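Local coordinates for 4-phosphoerythronate dehydrogenase (Lactobacillus jensenii, PDB 4PRK), which acts as a D-lactate dehydrogenase, probably interconverting pyruvate and D-lactate with NAD as coenzyme, at residues 37-42 against 63-68; 104-109 against 295-300; 115-120 against 289-294. All blocks are in the same frame, centred on the assembly; numbering follows the deposited sequence.

Contact 1 of 3, residues 37-42 against 63-68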
loop_
_atom_site.group_PDB
_atom_site.type_symbol
_atom_site.label_atom_id
_atom_site.label_comp_id
_atom_site.label_asym_id
_atom_site.label_seq_id
_atom_site.Cartn_x
_atom_site.Cartn_y
_atom_site.Cartn_z
ATOM N N GLU A 37 28.167 23.209 -37.486
ATOM C CA GLU A 37 29.444 22.521 -37.474
ATOM C C GLU A 37 29.337 21.004 -37.607
ATOM O O GLU A 37 30.180 20.389 -38.243
ATOM C CB GLU A 37 30.207 22.862 -36.200
ATOM C CG GLU A 37 30.793 24.259 -36.176
ATOM C CD GLU A 37 30.608 24.946 -34.839
ATOM O OE1 GLU A 37 30.027 24.324 -33.932
ATOM O OE2 GLU A 37 31.046 26.107 -34.695
ATOM N N ASN A 38 28.347 20.393 -36.966
ATOM C CA ASN A 38 28.212 18.934 -37.024
ATOM C C ASN A 38 27.047 18.324 -37.816
ATOM O O ASN A 38 26.873 17.114 -37.819
ATOM C CB ASN A 38 28.250 18.335 -35.615
ATOM C CG ASN A 38 27.233 18.957 -34.674
ATOM O OD1 ASN A 38 26.123 19.290 -35.065
ATOM N ND2 ASN A 38 27.613 19.104 -33.420
ATOM N N VAL A 39 26.258 19.138 -38.496
ATOM C CA VAL A 39 25.034 18.647 -39.123
ATOM C C VAL A 39 25.229 17.584 -40.206
ATOM O O VAL A 39 24.401 16.701 -40.361
ATOM C CB VAL A 39 24.149 19.787 -39.630
ATOM C CG1 VAL A 39 22.904 19.236 -40.297
ATOM C CG2 VAL A 39 23.757 20.673 -38.467
ATOM N N ASP A 40 26.310 17.685 -40.962
ATOM C CA ASP A 40 26.565 16.796 -42.088
ATOM C C ASP A 40 26.838 15.345 -41.674
ATOM O O ASP A 40 26.934 14.467 -42.514
ATOM C CB ASP A 40 27.694 17.334 -42.959
ATOM C CG ASP A 40 27.437 18.736 -43.436
ATOM O OD1 ASP A 40 26.283 19.051 -43.769
ATOM O OD2 ASP A 40 28.395 19.528 -43.477
ATOM N N GLN A 41 27.029 15.124 -40.382
ATOM C CA GLN A 41 27.132 13.774 -39.801
ATOM C C GLN A 41 25.775 13.027 -39.678
ATOM O O GLN A 41 25.702 11.832 -39.396
ATOM C CB GLN A 41 27.824 13.898 -38.455
ATOM C CG GLN A 41 28.938 14.930 -38.513
ATOM C CD GLN A 41 30.009 14.708 -37.490
ATOM O OE1 GLN A 41 30.224 13.583 -37.026
ATOM N NE2 GLN A 41 30.715 15.785 -37.139
ATOM N N VAL A 42 24.706 13.764 -39.927
ATOM C CA VAL A 42 23.356 13.234 -39.970
ATOM C C VAL A 42 23.083 12.577 -41.303
ATOM O O VAL A 42 22.083 11.917 -41.490
ATOM C CB VAL A 42 22.332 14.361 -39.806
ATOM C CG1 VAL A 42 20.933 13.794 -39.689
ATOM C CG2 VAL A 42 22.688 15.216 -38.610
ATOM N N LYS A 63 17.453 23.341 -42.715
ATOM C CA LYS A 63 17.406 23.089 -44.162
ATOM C C LYS A 63 18.079 21.766 -44.448
ATOM O O LYS A 63 17.541 20.930 -45.178
ATOM C CB LYS A 63 18.083 24.202 -44.990
ATOM C CG LYS A 63 18.162 23.878 -46.492
ATOM C CD LYS A 63 18.624 25.040 -47.365
ATOM C CE LYS A 63 17.584 26.153 -47.393
ATOM N NZ LYS A 63 17.790 27.136 -48.492
ATOM N N LYS A 64 19.249 21.579 -43.849
ATOM C CA LYS A 64 20.063 20.393 -44.099
ATOM C C LYS A 64 19.518 19.060 -43.532
ATOM O O LYS A 64 19.711 18.013 -44.158
ATOM C CB LYS A 64 21.487 20.656 -43.637
ATOM C CG LYS A 64 22.164 21.677 -44.528
ATOM C CD LYS A 64 23.492 22.113 -43.957
ATOM C CE LYS A 64 24.606 21.924 -44.973
ATOM N NZ LYS A 64 25.913 21.836 -44.280
ATOM N N LEU A 65 18.847 19.083 -42.372
ATOM C CA LEU A 65 18.129 17.878 -41.884
ATOM C C LEU A 65 17.036 17.484 -42.872
ATOM O O LEU A 65 16.903 16.311 -43.250
ATOM C CB LEU A 65 17.475 18.109 -40.524
ATOM C CG LEU A 65 18.405 18.498 -39.386
ATOM C CD1 LEU A 65 17.567 18.850 -38.166
ATOM C CD2 LEU A 65 19.416 17.390 -39.098
ATOM N N ALA A 66 16.252 18.486 -43.271
ATOM C CA ALA A 66 15.247 18.332 -44.314
ATOM C C ALA A 66 15.873 17.838 -45.613
ATOM O O ALA A 66 15.352 16.927 -46.225
ATOM C CB ALA A 66 14.524 19.641 -44.546
ATOM N N ASP A 67 16.995 18.426 -46.013
ATOM C CA ASP A 67 17.758 17.917 -47.166
ATOM C C ASP A 67 18.157 16.434 -47.002
ATOM O O ASP A 67 18.146 15.690 -47.983
ATOM C CB ASP A 67 19.029 18.762 -47.434
ATOM C CG ASP A 67 18.800 19.927 -48.407
ATOM O OD1 ASP A 67 17.692 20.517 -48.446
ATOM O OD2 ASP A 67 19.767 20.264 -49.124
ATOM N N TYR A 68 18.500 16.002 -45.779
ATOM C CA TYR A 68 18.910 14.602 -45.554
ATOM C C TYR A 68 17.745 13.639 -45.308
ATOM O O TYR A 68 17.956 12.528 -44.865
ATOM C CB TYR A 68 19.925 14.504 -44.416
ATOM C CG TYR A 68 21.191 15.307 -44.638
ATOM C CD1 TYR A 68 21.861 15.288 -45.870
ATOM C CD2 TYR A 68 21.735 16.061 -43.609
ATOM C CE1 TYR A 68 23.020 16.020 -46.060
ATOM C CE2 TYR A 68 22.885 16.793 -43.792
ATOM C CZ TYR A 68 23.521 16.771 -45.011
ATOM O OH TYR A 68 24.666 17.506 -45.166
#

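Contact 2 of 3, residues 104-109 against 295-300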
loop_
_atom_site.group_PDB
_atom_site.type_symbol
_atom_site.label_atom_id
_atom_site.label_comp_id
_atom_site.label_asym_id
_atom_site.label_seq_id
_atom_site.Cartn_x
_atom_site.Cartn_y
_atom_site.Cartn_z
ATOM N N ARG A 104 8.219 8.553 -10.766
ATOM C CA ARG A 104 8.690 7.975 -9.515
ATOM C C ARG A 104 10.109 8.410 -9.106
ATOM O O ARG A 104 10.396 8.527 -7.939
ATOM C CB ARG A 104 8.548 6.463 -9.513
ATOM C CG ARG A 104 7.146 5.971 -9.193
ATOM C CD ARG A 104 6.758 6.205 -7.753
ATOM N NE ARG A 104 7.452 5.331 -6.822
ATOM C CZ ARG A 104 6.862 4.431 -6.044
ATOM N NH1 ARG A 104 5.553 4.273 -6.073
ATOM N NH2 ARG A 104 7.584 3.695 -5.230
ATOM N N ALA A 105 11.004 8.595 -10.065
ATOM C CA ALA A 105 12.363 9.079 -9.782
ATOM C C ALA A 105 12.260 10.360 -8.992
ATOM O O ALA A 105 12.810 10.508 -7.916
ATOM C CB ALA A 105 13.131 9.324 -11.065
ATOM N N ILE A 106 11.499 11.286 -9.521
ATOM C CA ILE A 106 11.372 12.558 -8.841
ATOM C C ILE A 106 10.603 12.471 -7.527
ATOM O O ILE A 106 11.030 13.050 -6.532
ATOM C CB ILE A 106 10.811 13.608 -9.803
ATOM C CG1 ILE A 106 11.888 13.823 -10.858
ATOM C CG2 ILE A 106 10.492 14.910 -9.097
ATOM C CD1 ILE A 106 11.384 14.313 -12.166
ATOM N N ALA A 107 9.495 11.725 -7.513
ATOM C CA ALA A 107 8.682 11.642 -6.330
ATOM C C ALA A 107 9.482 11.027 -5.189
ATOM O O ALA A 107 9.404 11.452 -4.047
ATOM C CB ALA A 107 7.477 10.805 -6.616
ATOM N N GLU A 108 10.335 10.073 -5.522
ATOM C CA GLU A 108 11.105 9.359 -4.498
ATOM C C GLU A 108 12.191 10.237 -3.902
ATOM O O GLU A 108 12.566 10.115 -2.714
ATOM C CB GLU A 108 11.668 8.039 -5.067
ATOM C CG GLU A 108 10.615 6.953 -5.206
ATOM C CD GLU A 108 11.108 5.619 -5.766
ATOM O OE1 GLU A 108 12.342 5.364 -5.810
ATOM O OE2 GLU A 108 10.244 4.775 -6.102
ATOM N N MET A 109 12.688 11.154 -4.696
ATOM C CA MET A 109 13.709 12.097 -4.200
ATOM C C MET A 109 12.987 13.039 -3.187
ATOM O O MET A 109 13.451 13.278 -2.071
ATOM C CB MET A 109 14.379 12.880 -5.355
ATOM C CG MET A 109 15.354 13.951 -4.895
ATOM S SD MET A 109 16.789 13.259 -4.029
ATOM C CE MET A 109 18.069 13.798 -5.144
ATOM N N HIS A 295 19.592 19.431 -8.903
ATOM C CA HIS A 295 18.568 19.050 -9.862
ATOM C C HIS A 295 18.790 17.602 -10.315
ATOM O O HIS A 295 18.718 17.280 -11.499
ATOM C CB HIS A 295 18.496 20.039 -11.064
ATOM C CG HIS A 295 17.091 20.424 -11.449
ATOM N ND1 HIS A 295 16.111 19.493 -11.754
ATOM C CD2 HIS A 295 16.491 21.634 -11.542
ATOM C CE1 HIS A 295 14.969 20.113 -12.005
ATOM N NE2 HIS A 295 15.174 21.411 -11.890
ATOM N N SER A 296 19.011 16.711 -9.362
ATOM C CA SER A 296 19.201 15.343 -9.699
ATOM C C SER A 296 17.997 14.453 -9.314
ATOM O O SER A 296 18.128 13.190 -9.245
ATOM C CB SER A 296 20.502 14.869 -9.028
ATOM O OG SER A 296 20.472 14.980 -7.573
ATOM N N ALA A 297 16.828 15.035 -9.005
ATOM C CA ALA A 297 15.681 14.129 -8.640
ATOM C C ALA A 297 15.444 13.120 -9.795
ATOM O O ALA A 297 15.146 11.949 -9.594
ATOM C CB ALA A 297 14.408 14.916 -8.343
ATOM N N TYR A 298 15.613 13.562 -11.022
ATOM C CA TYR A 298 15.375 12.696 -12.181
ATOM C C TYR A 298 16.424 11.589 -12.360
ATOM O O TYR A 298 16.203 10.682 -13.152
ATOM C CB TYR A 298 15.365 13.538 -13.486
ATOM C CG TYR A 298 16.808 13.809 -13.914
ATOM C CD1 TYR A 298 17.546 14.856 -13.370
ATOM C CD2 TYR A 298 17.453 12.965 -14.805
ATOM C CE1 TYR A 298 18.864 15.056 -13.722
ATOM C CE2 TYR A 298 18.780 13.147 -15.144
ATOM C CZ TYR A 298 19.483 14.177 -14.601
ATOM O OH TYR A 298 20.814 14.315 -14.945
ATOM N N PHE A 299 17.559 11.642 -11.670
ATOM C CA PHE A 299 18.752 10.956 -12.176
ATOM C C PHE A 299 18.796 9.505 -11.670
ATOM O O PHE A 299 19.552 9.186 -10.695
ATOM C CB PHE A 299 19.993 11.774 -11.753
ATOM C CG PHE A 299 21.301 11.279 -12.317
ATOM C CD1 PHE A 299 21.408 10.871 -13.641
ATOM C CD2 PHE A 299 22.443 11.297 -11.540
ATOM C CE1 PHE A 299 22.614 10.415 -14.136
ATOM C CE2 PHE A 299 23.655 10.866 -12.042
ATOM C CZ PHE A 299 23.734 10.439 -13.352
ATOM N N THR A 300 17.940 8.659 -12.262
ATOM C CA THR A 300 17.980 7.196 -12.077
ATOM C C THR A 300 18.241 6.520 -13.420
ATOM O O THR A 300 18.177 7.156 -14.466
ATOM C CB THR A 300 16.640 6.657 -11.579
ATOM O OG1 THR A 300 15.632 6.914 -12.573
ATOM C CG2 THR A 300 16.256 7.392 -10.299
#

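Contact 3 of 3, residues 115-120 against 289-294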
loop_
_atom_site.group_PDB
_atom_site.type_symbol
_atom_site.label_atom_id
_atom_site.label_comp_id
_atom_site.label_asym_id
_atom_site.label_seq_id
_atom_site.Cartn_x
_atom_site.Cartn_y
_atom_site.Cartn_z
ATOM N N MET A 115 11.759 12.667 4.425
ATOM C CA MET A 115 11.883 11.753 5.538
ATOM C C MET A 115 13.171 12.045 6.284
ATOM O O MET A 115 13.170 12.122 7.497
ATOM C CB MET A 115 11.871 10.286 5.121
ATOM C CG MET A 115 10.899 10.000 4.023
ATOM S SD MET A 115 10.227 8.379 4.187
ATOM C CE MET A 115 9.251 9.013 5.614
ATOM N N TYR A 116 14.265 12.182 5.561
ATOM C CA TYR A 116 15.533 12.578 6.209
ATOM C C TYR A 116 15.393 13.829 7.086
ATOM O O TYR A 116 15.789 13.841 8.265
ATOM C CB TYR A 116 16.626 12.759 5.178
ATOM C CG TYR A 116 17.962 13.191 5.718
ATOM C CD1 TYR A 116 18.190 14.497 5.956
ATOM C CD2 TYR A 116 19.016 12.295 5.862
ATOM C CE1 TYR A 116 19.391 14.950 6.428
ATOM C CE2 TYR A 116 20.263 12.717 6.302
ATOM C CZ TYR A 116 20.415 14.062 6.591
ATOM O OH TYR A 116 21.544 14.600 6.999
ATOM N N LEU A 117 14.832 14.880 6.517
ATOM C CA LEU A 117 14.638 16.106 7.285
ATOM C C LEU A 117 13.693 15.930 8.424
ATOM O O LEU A 117 13.925 16.507 9.446
ATOM C CB LEU A 117 14.186 17.257 6.400
ATOM C CG LEU A 117 15.209 17.596 5.343
ATOM C CD1 LEU A 117 14.678 18.566 4.330
ATOM C CD2 LEU A 117 16.483 18.118 6.034
ATOM N N ASN A 118 12.640 15.117 8.247
ATOM C CA ASN A 118 11.690 14.781 9.331
ATOM C C ASN A 118 12.366 14.078 10.447
ATOM O O ASN A 118 12.056 14.319 11.581
ATOM C CB ASN A 118 10.526 13.918 8.837
ATOM C CG ASN A 118 9.586 13.482 9.949
ATOM O OD1 ASN A 118 8.896 14.304 10.557
ATOM N ND2 ASN A 118 9.477 12.171 10.157
ATOM N N ARG A 119 13.309 13.208 10.127
ATOM C CA ARG A 119 14.070 12.518 11.153
ATOM C C ARG A 119 15.243 13.377 11.714
ATOM O O ARG A 119 15.969 12.928 12.654
ATOM C CB ARG A 119 14.594 11.178 10.573
ATOM C CG ARG A 119 13.482 10.195 10.159
ATOM C CD ARG A 119 12.438 9.941 11.267
ATOM N NE ARG A 119 13.083 9.444 12.496
ATOM C CZ ARG A 119 12.804 8.301 13.160
ATOM N NH1 ARG A 119 11.851 7.459 12.791
ATOM N NH2 ARG A 119 13.471 8.020 14.274
ATOM N N LYS A 120 15.456 14.559 11.115
ATOM C CA LYS A 120 16.479 15.533 11.552
ATOM C C LYS A 120 17.858 14.942 11.648
ATOM O O LYS A 120 18.654 15.301 12.543
ATOM C CB LYS A 120 16.090 16.156 12.900
ATOM C CG LYS A 120 14.647 16.647 12.920
ATOM C CD LYS A 120 14.204 17.072 14.318
ATOM C CE LYS A 120 12.997 17.975 14.217
ATOM N NZ LYS A 120 12.405 18.231 15.546
ATOM N N ASN A 289 19.513 21.608 8.732
ATOM C CA ASN A 289 18.112 21.237 8.496
ATOM C C ASN A 289 17.673 21.522 7.072
ATOM O O ASN A 289 16.476 21.613 6.797
ATOM C CB ASN A 289 17.162 21.950 9.475
ATOM C CG ASN A 289 17.197 23.475 9.350
ATOM O OD1 ASN A 289 18.171 24.024 8.931
ATOM N ND2 ASN A 289 16.133 24.142 9.753
ATOM N N VAL A 290 18.637 21.683 6.170
ATOM C CA VAL A 290 18.365 21.840 4.750
ATOM C C VAL A 290 19.079 20.756 3.918
ATOM O O VAL A 290 20.174 20.361 4.241
ATOM C CB VAL A 290 18.897 23.183 4.273
ATOM C CG1 VAL A 290 18.881 23.254 2.758
ATOM C CG2 VAL A 290 18.096 24.319 4.931
ATOM N N ILE A 291 18.455 20.279 2.851
ATOM C CA ILE A 291 19.162 19.523 1.844
ATOM C C ILE A 291 19.134 20.306 0.560
ATOM O O ILE A 291 18.085 20.823 0.203
ATOM C CB ILE A 291 18.506 18.152 1.589
ATOM C CG1 ILE A 291 18.814 17.171 2.691
ATOM C CG2 ILE A 291 18.997 17.514 0.305
ATOM C CD1 ILE A 291 18.008 15.880 2.553
ATOM N N VAL A 292 20.256 20.377 -0.158
ATOM C CA VAL A 292 20.203 20.825 -1.549
ATOM C C VAL A 292 20.904 19.817 -2.408
ATOM O O VAL A 292 21.980 19.408 -2.078
ATOM C CB VAL A 292 20.844 22.210 -1.800
ATOM C CG1 VAL A 292 20.589 22.668 -3.269
ATOM C CG2 VAL A 292 20.334 23.237 -0.786
ATOM N N THR A 293 20.242 19.419 -3.501
ATOM C CA THR A 293 20.787 18.565 -4.513
ATOM C C THR A 293 20.754 19.296 -5.838
ATOM O O THR A 293 19.908 20.178 -6.048
ATOM C CB THR A 293 19.978 17.247 -4.646
ATOM O OG1 THR A 293 18.569 17.516 -4.617
ATOM C CG2 THR A 293 20.354 16.287 -3.493
ATOM N N PRO A 294 21.668 18.946 -6.744
ATOM C CA PRO A 294 21.818 19.648 -8.007
ATOM C C PRO A 294 20.889 19.183 -9.087
ATOM O O PRO A 294 21.345 18.595 -10.059
ATOM C CB PRO A 294 23.272 19.335 -8.398
ATOM C CG PRO A 294 23.577 18.052 -7.735
ATOM C CD PRO A 294 22.595 17.824 -6.642
#

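Contact 1 of 3, residues 37-42 against 63-68
Two polar bonds converge on a single carboxylate oxygen. Asp40 OD1 receives Lys64 NZ at 2.9 Å through its syn lone pair, completing a salt bridge, and it also accepts the hydroxyl proton of Tyr68, with OH 2.6 Å from OD1. The phenol arrives from above the carboxylate plane (33° out of it), so the donors approach from different directions; ring and carboxylate planes stand 87° apart. Lysine suits its position because its chain, bent at chi3 (126°), carries the ammonium from the helix to the acid. Together the two donors would probably keep Asp40 ionised.

The segments belong to the domain built on the five-stranded parallel sheet of order 2-1-3-4-5. Here the loop between strands 26-30 and 47-50, with a 3-10 segment at 40-41, packs on the end of helix 60-67.

Alongside the polar pair, the compact, branched valines fit close to the helix. Val39 CG1, anti to its backbone N, rests 3.9 Å from Lys64 CB. Both methyls of Val42 approach Leu65 CD2, CG1 at 3.9 Å. Tyrosine suits its site because the ring packs near the valines, Tyr68 CD2 lying 4.2 Å from Val42 CB, while Asp40 OD1 sits in plane at the ring edge.

Contact 2 of 3, residues 104-109 against 295-300
Ser296 opens the turn with its OG in the crowded position between backbone N and carbonyl carbon, where the methyl of Met109 meets it, CE lying 3.6 Å from OG. This buried hydroxyl has no hydrogen-bond partner in the model. The backbone is better served: Asp259 takes the N-H groups of Ser296 and Ala297, one on each carboxylate oxygen.

Ala297 makes the closest approach, its CA only 4.6 Å from that of Ile106. Its CB sits 3.6 Å from Met109 CB and 3.7 Å from Ile106 CG1, and a small methyl suits so tight a place. An alanine at Met109 would lose the bent arm from CG to CE and would probably loosen the packing over Ala297 and Ser296. Ala297 O lies 3.2 Å from Ala105 O; these two acceptors cannot bond each other, and Arg119 of the second subunit donates to both, which should ease their repulsion.

Tyr298 gives its CB to Ile106 CD1 at 4.3 Å. Phe299 N closes the type I turn on Ser296 O.

Thr300 turns CG2 to the methyl of Ala105, 3.8 Å from CB. Its OG1 caps Ser303 N and bonds to Glu143 of the second subunit, as the hydroxyl of Tyr298 does to Asn135 of that subunit. The segment is thus a type I beta turn leading into the N-cap of helix 301-319; it joins strand 290-292 of the Rossmann-type sheet to that helix and packs on helix 103-118, consistent with the NAD-binding fold of this family.

Contact 3 of 3, residues 115-120 against 289-294
Lys120 NZ is gripped by two backbone carbonyls of its own chain, those of Ser138 and Ile140, toward which the end of its extended chain leads off from the strand. The residue itself, with a positive phi of 54°, ends the helix in a Schellman motif. Neither of these bonds crosses to residues 289-294, and no hydrogen bond links the two segments; apolar side chains meet one another and one backbone carbonyl.

Leu117 has more of its surface covered than any other residue here. Its CG is anti to the carbonyl carbon, and CD2 comes 3.6 Å from the backbone O of Asn289 and 4.2 Å from Ile291 CG1, so that one methyl lies against the start of the strand. The side chain of Asn289 leads elsewhere, its amide nitrogen bonding to Ala254 O.

Tyr116 holds its ring anti to the backbone N (chi1 179°), and CD1 meets the end of Ile291, 3.7 Å from that residue's CD1. Isoleucine suits this strand site because its CG1 arm, extended at chi2 (172°), carries CD1 across to the helix. The tyrosine ring also stacks on Tyr116 of the second subunit, so the helix joins strand to subunit interface.

Strand 290-292 is the outermost member within the chain of the seven-stranded parallel sheet of the Rossmann-type domain, hydrogen-bonded along strand 255-258. With the strand's backbone engaged there, the cohesion of this contact is likely to come mainly from dispersion and buried hydrocarbon, with one leucine methyl packed on a backbone carbonyl.

In the fold
Contact 1 comes first along the chain and lies apart, in the domain of the five-stranded parallel sheet, its centre about 34 Å from that of contact 2 and about 47 Å from that of contact 3. Contacts 2 and 3 are neighbours, with centres about 15 Å apart, and both use helix 103-118. The chain makes 104-109, then 115-120, and returns in reverse order through 289-294 and 295-300, so contact 3 falls within the span that contact 2 closes. They touch where Met109 CE lies 3.8 Å from Thr293 CG2. Both also meet the second subunit, whereas contact 1 touches no other chain: the shared helix thus ties the Rossmann-type sheet to the interface with the second subunit.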